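Local coordinates for KLLA0C04147p (Kluyveromyces lactis, PDB 5H2D), which binds ergosterol through its OSBP-related domain (ORD), the part present here, and probably transfers sterol between membranes, at residues S71-V76 and F121-G126; E127-S132 and T351-R356; N67-L72 and R360-G365. All coordinates share one frame; numbering follows the deposited sequence.

Contact 1. Residues S71-V76 and F121-G126; sequences SLLQRV and FNPLLG. With ERG (ergosterol), chain B.
A capped helix start, Ser71 ahead of helix 72-77, meets Pro123 in the loop segment 121-126 beside the ergosterol pocket of the oxysterol-binding domain. Ser71 pairs with Phe121 in a single parallel beta bridge. From Leu72 N a nearly straight hydrogen bond (167° at the hydrogen) runs to Phe121 O at 3.0 Å. Ser71 and Gln74 form a capping box: Ser71 OG, placed anti to its own backbone N (chi1 -179°), accepts from Leu73 N, while Gln74 OE1 accepts from Ser71 N at 3.0 Å. The same Ser71 OG rests 3.4 Å from Pro123 CG, so the capping oxygen also packs against the proline ring. Three successive residues, Ser71 to Leu73, thus touch the Pro123 ring: its CD lies 3.8 Å from Leu72 CB, and its CG is 3.7 Å from Leu73 CG, with the two methyls of Leu73 touching CB and CG of the ring. Strand 138-146 also packs on Leu73 and Pro123, through Gln144. Leu72 serves both neighbours: CB touches the proline, while the methyl CD1 reaches the sterol. Arg75 adds a second pocket contact, its guanidinium set obliquely near the two angular methyls, with NH1 3.7 Å from ergosterol C18; Glu68 and Glu78 hold the same group by salt bridges. Leu72 CD1 touches the sterol ring system at C6, 3.7 Å away.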
# COMPACT_ATOMS: atom_id res chain seq x y z
N SER A 71 -9.00 6.37 2.39
CA SER A 71 -9.16 5.25 3.31
C SER A 71 -7.82 4.57 3.56
O SER A 71 -6.92 4.61 2.72
CB SER A 71 -10.16 4.24 2.74
OG SER A 71 -10.36 3.13 3.61
N LEU A 72 -7.68 3.94 4.74
CA LEU A 72 -6.55 3.03 4.90
C LEU A 72 -6.48 2.04 3.73
O LEU A 72 -5.38 1.68 3.27
CB LEU A 72 -6.64 2.30 6.24
CG LEU A 72 -5.40 2.36 7.16
CD1 LEU A 72 -4.22 1.67 6.52
CD2 LEU A 72 -5.07 3.80 7.51
N LEU A 73 -7.64 1.60 3.21
CA LEU A 73 -7.65 0.68 2.08
C LEU A 73 -6.97 1.27 0.86
O LEU A 73 -6.35 0.55 0.07
CB LEU A 73 -9.09 0.30 1.72
CG LEU A 73 -9.95 -0.35 2.80
CD1 LEU A 73 -11.32 -0.76 2.24
CD2 LEU A 73 -9.21 -1.54 3.36
N GLN A 74 -7.10 2.58 0.67
CA GLN A 74 -6.49 3.25 -0.47
C GLN A 74 -5.04 3.61 -0.21
O GLN A 74 -4.22 3.55 -1.14
CB GLN A 74 -7.33 4.49 -0.81
CG GLN A 74 -8.73 4.08 -1.33
CD GLN A 74 -9.72 5.21 -1.33
OE1 GLN A 74 -9.69 6.08 -0.47
NE2 GLN A 74 -10.64 5.19 -2.30
N ARG A 75 -4.67 3.94 1.04
CA ARG A 75 -3.25 4.14 1.33
C ARG A 75 -2.45 2.88 1.03
O ARG A 75 -1.31 2.96 0.56
CB ARG A 75 -3.04 4.55 2.79
CG ARG A 75 -3.63 5.90 3.14
CD ARG A 75 -3.15 7.02 2.22
NE ARG A 75 -1.72 7.29 2.37
CZ ARG A 75 -1.21 8.18 3.23
NH1 ARG A 75 -2.02 8.92 3.99
NH2 ARG A 75 0.11 8.34 3.29
N VAL A 76 -3.02 1.71 1.32
CA VAL A 76 -2.32 0.46 1.01
C VAL A 76 -2.20 0.27 -0.50
O VAL A 76 -1.19 -0.27 -0.98
CB VAL A 76 -3.04 -0.72 1.69
CG1 VAL A 76 -2.45 -2.03 1.21
CG2 VAL A 76 -2.91 -0.59 3.22
N PHE A 121 -9.10 7.54 6.71
CA PHE A 121 -10.30 6.95 7.29
C PHE A 121 -10.04 5.53 7.77
O PHE A 121 -9.35 4.73 7.11
CB PHE A 121 -11.45 6.95 6.28
CG PHE A 121 -12.24 8.22 6.28
CD1 PHE A 121 -11.72 9.37 5.69
CD2 PHE A 121 -13.50 8.27 6.86
CE1 PHE A 121 -12.46 10.57 5.70
CE2 PHE A 121 -14.23 9.46 6.87
CZ PHE A 121 -13.71 10.60 6.30
N ASN A 122 -10.59 5.21 8.92
CA ASN A 122 -10.59 3.85 9.44
C ASN A 122 -11.70 3.10 8.71
O ASN A 122 -12.88 3.44 8.86
CB ASN A 122 -10.82 3.91 10.96
CG ASN A 122 -10.63 2.57 11.64
OD1 ASN A 122 -10.05 1.65 11.08
ND2 ASN A 122 -11.12 2.47 12.87
N PRO A 123 -11.37 2.11 7.87
CA PRO A 123 -12.41 1.48 7.04
C PRO A 123 -13.45 0.77 7.89
O PRO A 123 -13.13 0.21 8.95
CB PRO A 123 -11.63 0.50 6.16
CG PRO A 123 -10.20 0.98 6.21
CD PRO A 123 -10.05 1.51 7.63
N LEU A 124 -14.70 0.82 7.44
CA LEU A 124 -15.74 0.07 8.13
C LEU A 124 -15.49 -1.42 7.95
O LEU A 124 -14.89 -1.87 6.97
CB LEU A 124 -17.12 0.44 7.59
CG LEU A 124 -17.48 1.92 7.67
CD1 LEU A 124 -18.88 2.14 7.11
CD2 LEU A 124 -17.42 2.44 9.10
N LEU A 125 -15.96 -2.21 8.93
CA LEU A 125 -15.89 -3.65 8.79
C LEU A 125 -16.66 -4.09 7.55
O LEU A 125 -17.85 -3.77 7.40
CB LEU A 125 -16.44 -4.33 10.04
CG LEU A 125 -16.35 -5.86 10.06
CD1 LEU A 125 -14.90 -6.37 9.99
CD2 LEU A 125 -17.05 -6.38 11.32
N GLY A 126 -15.99 -4.81 6.65
CA GLY A 126 -16.61 -5.23 5.41
C GLY A 126 -16.46 -4.24 4.28
O GLY A 126 -16.84 -4.56 3.14
C1 ERG B . 2.69 3.55 5.09
C2 ERG B . 2.74 2.67 3.84
C3 ERG B . 1.94 1.42 4.14
C4 ERG B . 0.50 1.79 4.48
C5 ERG B . 0.41 2.78 5.51
C6 ERG B . -0.68 2.74 6.38
C7 ERG B . -0.88 3.71 7.38
C8 ERG B . 0.01 4.77 7.54
C9 ERG B . 1.24 4.72 6.82
C10 ERG B . 1.26 3.91 5.50
C11 ERG B . 1.96 6.13 6.66
C12 ERG B . 1.83 7.02 7.90
C13 ERG B . 0.33 7.13 8.26
C14 ERG B . -0.10 5.70 8.64
C15 ERG B . -1.48 5.94 9.23
C16 ERG B . -1.34 7.28 10.00
C17 ERG B . 0.06 7.82 9.60
C18 ERG B . -0.51 7.76 7.12
C19 ERG B . 0.62 4.81 4.41
C20 ERG B . 0.04 9.37 9.64
C21 ERG B . 1.34 10.03 9.19
C22 ERG B . -0.22 9.74 11.10
C23 ERG B . -1.50 10.41 11.49
C24 ERG B . -1.76 10.74 12.96
C25 ERG B . -2.40 12.14 13.03
C26 ERG B . -1.41 13.15 12.45
C27 ERG B . -2.71 12.56 14.48
C28 ERG B . -2.69 9.67 13.49
O1 ERG B . 1.98 0.51 2.99

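Contact 2. Residues E127-S132 and T351-R356; sequences ETFEYS and TDTRLR
The start of strand 128-133, which pairs antiparallel with strand 138-146 in the oxysterol-binding domain, is joined to the Asx turn of Asp352 by one backbone bridge, Thr128 to Asp352. Thr128 N donates to Thr351 O at 3.0 Å, and Thr128 O accepts from Thr353 N at 2.9 Å. The hydroxyls Thr128 OG1 and Thr351 OG1 are hydrogen-bonded at 2.6 Å; a water links Thr128 OG1 to Asp352 OD1, donating to the carboxylate. Asp352 divides its oxygens: OD1 takes Glu130 N at 3.1 Å, while OD2 receives Arg354 N and Arg354 NH1 from opposite faces of its plane, the latter as a salt bridge. Arg354, extended from CG to NE, grips Glu130 O end-on with NH1 and NH2, both at 2.9 Å and with the oxygen almost in the guanidinium plane. The Phe129 ring, tilted 26° to that plane, brings CE1 over one face. Glu130's own carboxylate is held by Tyr25, Tyr419 and Arg423. Just ahead of the strand, Glu127 crosses Thr353 and Arg356 at about right angles. Its OE2 also accepts from Leu124 N, and Arg356, whose firmer partner is Asp358, gives it a weakly bonded salt bridge from NH1 at 3.1 Å. On the other carboxylate oxygen, Glu127 OE1 lies 2.8 Å from Thr353 OG1.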
# COMPACT_ATOMS: atom_id res chain seq x y z
N GLU A 127 -15.91 -3.06 4.54
CA GLU A 127 -15.64 -2.12 3.46
C GLU A 127 -14.65 -2.75 2.48
O GLU A 127 -13.77 -3.52 2.87
CB GLU A 127 -15.07 -0.82 4.03
CG GLU A 127 -14.98 0.32 3.01
CD GLU A 127 -14.63 1.68 3.61
OE1 GLU A 127 -14.11 2.54 2.86
OE2 GLU A 127 -14.90 1.91 4.80
N THR A 128 -14.82 -2.45 1.20
CA THR A 128 -13.94 -2.97 0.17
C THR A 128 -13.40 -1.83 -0.68
O THR A 128 -13.94 -0.73 -0.68
CB THR A 128 -14.66 -3.98 -0.74
OG1 THR A 128 -15.81 -3.34 -1.33
CG2 THR A 128 -15.13 -5.18 0.05
N PHE A 129 -12.33 -2.11 -1.41
CA PHE A 129 -11.86 -1.15 -2.39
C PHE A 129 -11.22 -1.90 -3.54
O PHE A 129 -10.36 -2.76 -3.33
CB PHE A 129 -10.87 -0.13 -1.77
CG PHE A 129 -10.25 0.81 -2.80
CD1 PHE A 129 -11.04 1.74 -3.46
CD2 PHE A 129 -8.90 0.75 -3.10
CE1 PHE A 129 -10.49 2.58 -4.41
CE2 PHE A 129 -8.34 1.60 -4.05
CZ PHE A 129 -9.14 2.52 -4.71
N GLU A 130 -11.67 -1.61 -4.75
CA GLU A 130 -11.09 -2.18 -5.96
C GLU A 130 -10.41 -1.10 -6.77
O GLU A 130 -10.80 0.07 -6.72
CB GLU A 130 -12.15 -2.86 -6.81
CG GLU A 130 -13.25 -1.91 -7.25
CD GLU A 130 -14.03 -2.44 -8.45
OE1 GLU A 130 -13.70 -2.01 -9.58
OE2 GLU A 130 -14.93 -3.30 -8.25
N TYR A 131 -9.39 -1.49 -7.53
CA TYR A 131 -8.70 -0.55 -8.41
C TYR A 131 -7.97 -1.35 -9.48
O TYR A 131 -7.05 -2.12 -9.17
CB TYR A 131 -7.73 0.32 -7.61
CG TYR A 131 -6.96 1.39 -8.36
CD1 TYR A 131 -7.54 2.62 -8.63
CD2 TYR A 131 -5.63 1.19 -8.72
CE1 TYR A 131 -6.83 3.62 -9.29
CE2 TYR A 131 -4.90 2.19 -9.37
CZ TYR A 131 -5.51 3.39 -9.65
OH TYR A 131 -4.79 4.37 -10.27
N SER A 132 -8.40 -1.20 -10.73
CA SER A 132 -7.73 -1.87 -11.84
C SER A 132 -7.13 -0.82 -12.77
O SER A 132 -7.65 0.29 -12.89
CB SER A 132 -8.69 -2.77 -12.60
OG SER A 132 -9.18 -3.80 -11.76
N THR A 351 -20.21 -1.79 -0.95
CA THR A 351 -19.19 -1.62 0.07
C THR A 351 -17.97 -0.84 -0.42
O THR A 351 -17.07 -0.59 0.39
CB THR A 351 -18.72 -2.98 0.57
OG1 THR A 351 -18.29 -3.76 -0.56
CG2 THR A 351 -19.84 -3.71 1.33
N ASP A 352 -17.89 -0.47 -1.70
CA ASP A 352 -16.66 0.15 -2.19
C ASP A 352 -16.45 1.52 -1.57
O ASP A 352 -17.38 2.32 -1.43
CB ASP A 352 -16.66 0.27 -3.71
CG ASP A 352 -15.29 0.69 -4.25
OD1 ASP A 352 -14.43 -0.21 -4.41
OD2 ASP A 352 -15.08 1.90 -4.49
N THR A 353 -15.18 1.80 -1.20
CA THR A 353 -14.81 3.07 -0.58
C THR A 353 -15.27 4.30 -1.37
O THR A 353 -15.60 5.33 -0.77
CB THR A 353 -13.29 3.12 -0.39
OG1 THR A 353 -12.89 2.00 0.41
CG2 THR A 353 -12.85 4.46 0.29
N ARG A 354 -15.31 4.21 -2.71
CA ARG A 354 -15.76 5.37 -3.49
C ARG A 354 -17.18 5.79 -3.11
O ARG A 354 -17.54 6.95 -3.28
CB ARG A 354 -15.70 5.06 -4.98
CG ARG A 354 -14.29 4.93 -5.51
CD ARG A 354 -14.35 4.37 -6.91
NE ARG A 354 -13.04 4.06 -7.46
CZ ARG A 354 -12.44 2.89 -7.30
NH1 ARG A 354 -13.03 1.94 -6.60
NH2 ARG A 354 -11.27 2.66 -7.87
N LEU A 355 -17.97 4.86 -2.58
CA LEU A 355 -19.35 5.16 -2.20
C LEU A 355 -19.47 5.58 -0.75
O LEU A 355 -20.60 5.85 -0.29
CB LEU A 355 -20.24 3.93 -2.44
CG LEU A 355 -20.17 3.40 -3.87
CD1 LEU A 355 -20.99 2.13 -4.04
CD2 LEU A 355 -20.63 4.48 -4.84
N ARG A 356 -18.37 5.62 -0.01
CA ARG A 356 -18.44 5.95 1.41
C ARG A 356 -18.77 7.43 1.60
O ARG A 356 -18.01 8.28 1.15
CB ARG A 356 -17.13 5.58 2.11
CG ARG A 356 -17.26 5.75 3.58
CD ARG A 356 -16.04 5.34 4.37
NE ARG A 356 -16.27 5.79 5.74
CZ ARG A 356 -15.65 5.32 6.81
NH1 ARG A 356 -14.75 4.35 6.71
NH2 ARG A 356 -15.95 5.84 8.00
O HOH W 1 -14.98 -2.81 -3.87

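Contact 3. Residues N67-L72 and R360-G365; sequences NEPTSL and RAMEEG
Met362, in the last turn of helix 357-363, packs against Asn67 and Pro69, where the chain, after strand 67-68, turns a corner through an inverse gamma turn centred on Pro69. The joint is made by van der Waals contact, with no direct hydrogen bond between the two segments. The methionine chain leaves the helix with CG anti to the backbone N (chi1 -176°) and runs on straight to the sulfur, then bends at the last torsion (chi3 -71°). Its CB comes near Pro69 CB, and CG lies 4.1 Å from that same proline carbon. Further out, SD meets the peptide that leads into the corner, 3.9 Å from Pro69 N, and also reaches the flank of Asn67. The bend carries the methyl CE to the asparagine, 3.6 Å from Asn67 CB, with Asn67 OD1 close by; the two side chains cross at about a right angle. Tyr367, Ala370 and Phe121 also touch Met362, so the chain lies among the following helix 367-390, strand 119-121 and the 67-69 corner. Pro69 additionally sits on the helix backbone, its CB 3.6 Å from Glu363 N and 3.8 Å from Glu363 CB. A water lies within hydrogen-bonding distance of both Pro69 O and Glu363 OE2. Glu363 OE1 forms salt bridges to Arg360 and Arg30. Just beyond, the helix closes in a Schellman motif with Gly365, at positive phi, as the C-prime residue. Across the gamma turn, Glu68, whose CB points away from the helix and whose carboxylate forms a salt bridge to Arg116, also accepts from Thr70: the 2.6 Å hydrogen bond from Thr70 OG1 uses the anti lone pair of Glu68 OE1.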
# COMPACT_ATOMS: atom_id res chain seq x y z
N ASN A 67 -7.20 15.03 9.45
CA ASN A 67 -7.82 13.93 8.71
C ASN A 67 -7.49 14.07 7.23
O ASN A 67 -7.25 15.17 6.73
CB ASN A 67 -9.34 13.94 8.88
CG ASN A 67 -9.81 13.58 10.28
OD1 ASN A 67 -10.89 13.99 10.69
ND2 ASN A 67 -9.02 12.80 10.99
N GLU A 68 -7.52 12.94 6.52
CA GLU A 68 -7.33 12.93 5.08
C GLU A 68 -8.47 12.15 4.43
O GLU A 68 -8.84 11.09 4.93
CB GLU A 68 -5.98 12.26 4.74
CG GLU A 68 -5.63 12.26 3.27
CD GLU A 68 -4.31 11.56 3.02
OE1 GLU A 68 -4.31 10.37 2.64
OE2 GLU A 68 -3.27 12.21 3.20
N PRO A 69 -9.02 12.63 3.30
CA PRO A 69 -10.16 11.93 2.68
C PRO A 69 -9.75 10.75 1.83
O PRO A 69 -10.24 10.56 0.71
CB PRO A 69 -10.80 13.02 1.81
CG PRO A 69 -9.62 13.84 1.39
CD PRO A 69 -8.73 13.90 2.62
N THR A 70 -8.84 9.94 2.34
CA THR A 70 -8.53 8.65 1.75
C THR A 70 -8.80 7.60 2.81
O THR A 70 -8.81 7.91 4.00
CB THR A 70 -7.07 8.54 1.31
OG1 THR A 70 -6.23 8.63 2.47
CG2 THR A 70 -6.72 9.66 0.32
N SER A 71 -9.00 6.37 2.39
CA SER A 71 -9.16 5.25 3.31
C SER A 71 -7.82 4.57 3.56
O SER A 71 -6.92 4.61 2.72
CB SER A 71 -10.16 4.24 2.74
OG SER A 71 -10.36 3.13 3.61
N LEU A 72 -7.68 3.94 4.74
CA LEU A 72 -6.55 3.03 4.90
C LEU A 72 -6.48 2.04 3.73
O LEU A 72 -5.38 1.68 3.27
CB LEU A 72 -6.64 2.30 6.24
CG LEU A 72 -5.40 2.36 7.16
CD1 LEU A 72 -4.22 1.67 6.52
CD2 LEU A 72 -5.07 3.80 7.51
N ARG A 360 -16.54 10.89 1.16
CA ARG A 360 -16.84 11.70 -0.03
C ARG A 360 -17.08 13.15 0.35
O ARG A 360 -16.57 14.07 -0.32
CB ARG A 360 -18.06 11.13 -0.76
CG ARG A 360 -18.55 11.99 -1.94
CD ARG A 360 -17.54 12.02 -3.09
NE ARG A 360 -17.18 10.66 -3.46
CZ ARG A 360 -15.98 10.31 -3.93
NH1 ARG A 360 -15.05 11.23 -4.12
NH2 ARG A 360 -15.73 9.04 -4.20
N ALA A 361 -17.87 13.39 1.39
CA ALA A 361 -18.11 14.76 1.84
C ALA A 361 -16.80 15.45 2.19
O ALA A 361 -16.58 16.61 1.80
CB ALA A 361 -19.05 14.77 3.04
N MET A 362 -15.92 14.76 2.91
CA MET A 362 -14.67 15.39 3.30
C MET A 362 -13.83 15.74 2.08
O MET A 362 -13.24 16.82 2.01
CB MET A 362 -13.87 14.49 4.25
CG MET A 362 -12.62 15.20 4.74
SD MET A 362 -11.58 14.14 5.76
CE MET A 362 -12.57 14.01 7.24
N GLU A 363 -13.79 14.84 1.10
CA GLU A 363 -13.01 15.11 -0.10
C GLU A 363 -13.50 16.36 -0.81
O GLU A 363 -12.70 17.08 -1.44
CB GLU A 363 -13.06 13.92 -1.05
CG GLU A 363 -12.05 14.00 -2.17
CD GLU A 363 -12.31 12.98 -3.26
OE1 GLU A 363 -13.00 13.33 -4.25
OE2 GLU A 363 -11.84 11.83 -3.14
N GLU A 364 -14.79 16.64 -0.72
CA GLU A 364 -15.40 17.80 -1.36
C GLU A 364 -15.42 19.01 -0.45
O GLU A 364 -16.02 20.03 -0.81
CB GLU A 364 -16.81 17.44 -1.83
CG GLU A 364 -16.77 16.34 -2.91
CD GLU A 364 -18.12 15.99 -3.50
OE1 GLU A 364 -19.15 16.44 -2.98
OE2 GLU A 364 -18.14 15.24 -4.49
N GLY A 365 -14.77 18.93 0.70
CA GLY A 365 -14.67 20.07 1.59
C GLY A 365 -15.90 20.35 2.43
O GLY A 365 -16.01 21.44 3.01
O HOH W 2 -9.39 11.24 -1.99

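The three contacts cluster in one part of the fold, all within the oxysterol-binding domain and about 9 to 13 Å apart, centre to centre. Contacts 1 and 3 both begin at the turn from strand 67-68 into helix 72-77 and share Ser71 and Leu72. Along the chain, both segments of contact 1 precede those of contact 2, and both segments of contact 2 fall between the two of contact 3. Direct links tie them: Asn122 O with Arg356 NH1 between 1 and 2, Arg354 O with Arg360 NH2 between 2 and 3. Late-sequence residues 351-365 thus pack behind the early segment that lines the ergosterol pocket, connecting it to strand 128-133.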